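Local coordinates for protein ribonuclease J (Methanolobus psychrophilus R15, PDB 5HAB) that probably degrades RNA as an exoribonuclease of the metallo-beta-lactamase and beta-CASP family, hydrolysing phosphodiester bonds, at residues I161-Q173 with D178-A190. The protein carries 1 engineered substitution. Numbering follows the deposited sequence.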
# COMPACT_ATOMS: atom_id res chain seq x y z
N ILE B 161 -34.64 30.72 18.18
CA ILE B 161 -34.51 29.88 19.37
C ILE B 161 -34.44 30.78 20.60
O ILE B 161 -34.91 30.42 21.68
CB ILE B 161 -33.28 28.93 19.27
CG1 ILE B 161 -33.58 27.74 18.37
CG2 ILE B 161 -32.87 28.41 20.63
CD1 ILE B 161 -33.55 28.04 16.90
N THR B 162 -33.89 31.97 20.40
CA THR B 162 -33.58 32.86 21.50
C THR B 162 -33.58 34.28 20.92
O THR B 162 -33.50 34.45 19.71
CB THR B 162 -32.20 32.48 22.14
OG1 THR B 162 -32.35 31.28 22.91
CG2 THR B 162 -31.63 33.57 23.03
N LYS B 163 -33.70 35.29 21.78
CA LYS B 163 -33.59 36.69 21.37
C LYS B 163 -32.27 36.94 20.64
O LYS B 163 -32.15 37.88 19.85
CB LYS B 163 -33.69 37.61 22.59
CG LYS B 163 -34.94 37.42 23.44
CD LYS B 163 -34.95 38.38 24.63
CE LYS B 163 -36.34 38.51 25.25
NZ LYS B 163 -36.73 37.29 26.02
N ASP B 164 -31.29 36.08 20.90
CA ASP B 164 -29.92 36.26 20.42
C ASP B 164 -29.46 35.16 19.46
O ASP B 164 -28.38 35.26 18.88
CB ASP B 164 -28.96 36.33 21.61
CG ASP B 164 -29.01 37.66 22.33
OD1 ASP B 164 -29.50 38.64 21.73
OD2 ASP B 164 -28.56 37.72 23.49
N ILE B 165 -30.27 34.12 19.30
CA ILE B 165 -29.85 32.95 18.54
C ILE B 165 -30.90 32.57 17.51
O ILE B 165 -32.05 32.31 17.86
CB ILE B 165 -29.57 31.76 19.48
CG1 ILE B 165 -28.43 32.07 20.44
CG2 ILE B 165 -29.29 30.50 18.67
CD1 ILE B 165 -28.17 30.97 21.43
N THR B 166 -30.51 32.51 16.24
CA THR B 166 -31.40 31.93 15.22
C THR B 166 -30.68 30.83 14.45
O THR B 166 -29.47 30.88 14.28
CB THR B 166 -31.94 32.98 14.22
OG1 THR B 166 -30.87 33.46 13.40
CG2 THR B 166 -32.60 34.14 14.94
N ILE B 167 -31.43 29.85 13.97
CA ILE B 167 -30.85 28.75 13.21
C ILE B 167 -31.35 28.75 11.77
O ILE B 167 -32.55 28.66 11.52
CB ILE B 167 -31.16 27.41 13.90
CG1 ILE B 167 -30.39 27.30 15.22
CG2 ILE B 167 -30.85 26.25 12.98
CD1 ILE B 167 -30.74 26.06 16.01
N GLU B 168 -30.40 28.81 10.84
CA GLU B 168 -30.69 28.78 9.41
C GLU B 168 -30.20 27.48 8.77
O GLU B 168 -29.07 27.05 9.03
CB GLU B 168 -30.04 29.99 8.72
CG GLU B 168 -30.16 30.01 7.20
CD GLU B 168 -29.46 31.21 6.58
OE1 GLU B 168 -28.89 32.02 7.34
OE2 GLU B 168 -29.50 31.36 5.34
N PHE B 169 -31.04 26.85 7.96
CA PHE B 169 -30.62 25.69 7.17
C PHE B 169 -30.26 26.12 5.75
O PHE B 169 -30.98 26.92 5.14
CB PHE B 169 -31.71 24.62 7.13
CG PHE B 169 -31.77 23.75 8.36
CD1 PHE B 169 -30.95 23.99 9.45
CD2 PHE B 169 -32.65 22.68 8.42
CE1 PHE B 169 -31.01 23.18 10.57
CE2 PHE B 169 -32.71 21.87 9.54
CZ PHE B 169 -31.89 22.12 10.62
N ILE B 170 -29.15 25.61 5.23
CA ILE B 170 -28.76 25.85 3.84
C ILE B 170 -28.63 24.51 3.15
O ILE B 170 -27.99 23.62 3.66
CB ILE B 170 -27.44 26.64 3.75
CG1 ILE B 170 -27.55 27.94 4.54
CG2 ILE B 170 -27.08 26.92 2.30
CD1 ILE B 170 -26.22 28.47 4.97
N ASN B 171 -29.25 24.35 1.98
CA ASN B 171 -29.23 23.04 1.33
C ASN B 171 -27.82 22.70 0.85
O ASN B 171 -27.06 23.57 0.43
CB ASN B 171 -30.22 22.98 0.16
CG ASN B 171 -29.54 22.83 -1.18
OD1 ASN B 171 -29.23 23.82 -1.84
ND2 ASN B 171 -29.31 21.59 -1.60
N THR B 172 -27.47 21.42 0.96
CA THR B 172 -26.22 20.95 0.37
C THR B 172 -26.45 19.54 -0.16
O THR B 172 -27.58 19.04 -0.12
CB THR B 172 -25.07 20.96 1.40
OG1 THR B 172 -23.82 20.75 0.72
CG2 THR B 172 -25.27 19.87 2.46
N GLN B 173 -25.40 18.91 -0.67
CA GLN B 173 -25.53 17.55 -1.20
C GLN B 173 -24.74 16.56 -0.36
O GLN B 173 -23.78 16.94 0.31
CB GLN B 173 -25.08 17.50 -2.66
CG GLN B 173 -26.10 18.02 -3.65
CD GLN B 173 -27.27 17.07 -3.84
OE1 GLN B 173 -27.09 15.86 -4.00
NE2 GLN B 173 -28.48 17.61 -3.82
N ASP B 178 -31.73 15.46 1.48
CA ASP B 178 -32.12 16.48 2.45
C ASP B 178 -31.05 16.72 3.51
O ASP B 178 -31.30 16.61 4.71
CB ASP B 178 -33.45 16.11 3.11
CG ASP B 178 -34.43 17.28 3.18
OD1 ASP B 178 -34.05 18.40 2.76
OD2 ASP B 178 -35.57 17.08 3.63
N THR B 179 -29.84 17.05 3.06
CA THR B 179 -28.73 17.39 3.95
C THR B 179 -28.51 18.91 3.95
O THR B 179 -28.62 19.57 2.91
CB THR B 179 -27.43 16.66 3.54
OG1 THR B 179 -27.64 15.25 3.61
CG2 THR B 179 -26.29 17.03 4.48
N VAL B 180 -28.20 19.47 5.12
CA VAL B 180 -28.03 20.91 5.24
C VAL B 180 -26.73 21.33 5.95
O VAL B 180 -26.24 20.63 6.84
CB VAL B 180 -29.25 21.54 5.97
CG1 VAL B 180 -30.52 21.33 5.16
CG2 VAL B 180 -29.40 20.95 7.37
N PHE B 181 -26.18 22.47 5.53
CA PHE B 181 -25.29 23.25 6.38
C PHE B 181 -26.18 23.92 7.42
O PHE B 181 -27.31 24.30 7.11
CB PHE B 181 -24.53 24.33 5.60
CG PHE B 181 -23.53 23.81 4.60
CD1 PHE B 181 -23.25 22.47 4.49
CD2 PHE B 181 -22.84 24.70 3.78
CE1 PHE B 181 -22.33 22.01 3.56
CE2 PHE B 181 -21.92 24.26 2.86
CZ PHE B 181 -21.66 22.91 2.75
N VAL B 182 -25.67 24.12 8.62
CA VAL B 182 -26.44 24.90 9.59
C VAL B 182 -25.66 26.14 10.00
O VAL B 182 -24.48 26.07 10.34
CB VAL B 182 -26.85 24.04 10.82
CG1 VAL B 182 -25.68 23.27 11.37
CG2 VAL B 182 -27.45 24.92 11.91
N ALA B 183 -26.33 27.29 9.91
CA ALA B 183 -25.76 28.56 10.35
C ALA B 183 -26.46 29.04 11.62
O ALA B 183 -27.67 29.24 11.64
CB ALA B 183 -25.88 29.61 9.25
N ILE B 184 -25.67 29.21 12.68
CA ILE B 184 -26.16 29.74 13.94
C ILE B 184 -25.87 31.23 13.99
O ILE B 184 -24.72 31.64 14.14
CB ILE B 184 -25.54 28.99 15.13
CG1 ILE B 184 -25.92 27.51 15.07
CG2 ILE B 184 -25.97 29.61 16.44
CD1 ILE B 184 -25.27 26.67 16.12
N HIS B 185 -26.91 32.04 13.83
CA HIS B 185 -26.76 33.48 13.87
C HIS B 185 -26.80 33.99 15.30
O HIS B 185 -27.73 33.69 16.07
CB HIS B 185 -27.83 34.17 13.03
CG HIS B 185 -27.81 33.77 11.58
ND1 HIS B 185 -27.01 34.40 10.65
CD2 HIS B 185 -28.50 32.82 10.91
CE1 HIS B 185 -27.20 33.85 9.47
NE2 HIS B 185 -28.10 32.89 9.60
N THR B 186 -25.76 34.76 15.64
CA THR B 186 -25.57 35.37 16.94
C THR B 186 -25.44 36.88 16.75
O THR B 186 -25.19 37.33 15.63
CB THR B 186 -24.29 34.84 17.64
OG1 THR B 186 -23.15 35.53 17.12
CG2 THR B 186 -24.13 33.34 17.44
N PRO B 187 -25.59 37.66 17.83
CA PRO B 187 -25.42 39.12 17.70
C PRO B 187 -24.05 39.55 17.17
O PRO B 187 -23.93 40.67 16.68
CB PRO B 187 -25.63 39.62 19.14
CG PRO B 187 -25.56 38.41 20.02
CD PRO B 187 -26.05 37.29 19.18
N SER B 188 -23.05 38.68 17.26
CA SER B 188 -21.71 39.01 16.77
C SER B 188 -21.40 38.39 15.41
O SER B 188 -20.30 38.57 14.88
CB SER B 188 -20.64 38.58 17.78
OG SER B 188 -20.53 39.51 18.85
N GLY B 189 -22.35 37.64 14.86
CA GLY B 189 -22.13 36.98 13.59
C GLY B 189 -22.52 35.51 13.58
O GLY B 189 -23.11 35.02 14.54
N ALA B 190 -22.16 34.80 12.51
CA ALA B 190 -22.67 33.44 12.30
C ALA B 190 -21.63 32.34 12.55
O ALA B 190 -20.46 32.49 12.22
CB ALA B 190 -23.22 33.31 10.89
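E168 OE1 takes a short hydrogen bond from H185 NE2 at 2.5 Å, met nearly along its C-O bond. Carboxylate and imidazole lie almost coplanar, 18° apart. With CG anti to the backbone N (chi1 175°) and the chain extended beyond it, E168 carries its carboxylate across to the edge of the H185 ring. E168 OE2 forms a salt bridge with R213 of helix 211-220, so the glutamate, gripped at both oxygens, has its charge answered within a buried setting; the paired cation and imidazole would probably favour its ionised form. E168 and A183 form a hydrogen-bonded antiparallel pair, with E168 N to A183 O at 2.9 Å; alanine's small methyl suits the place next to the long glutamate. On the face that carries I167, F169, V182 and I184, the F169 ring receives V180 CG2 over its centre, 3.8 Å from the centroid, a CH-pi contact, while V182 CG2 comes to the ring's edge and also meets I167 CG2 at 3.8 Å. Isoleucine and valine, branched at CB, suit a strand, and here I167 and V182 also pack on strand 49-53 of the neighbouring sheet. With R213's helix covering one face and that sheet the other, this is an antiparallel beta hairpin within the layered alpha-beta/beta-alpha metallo-beta-lactamase fold.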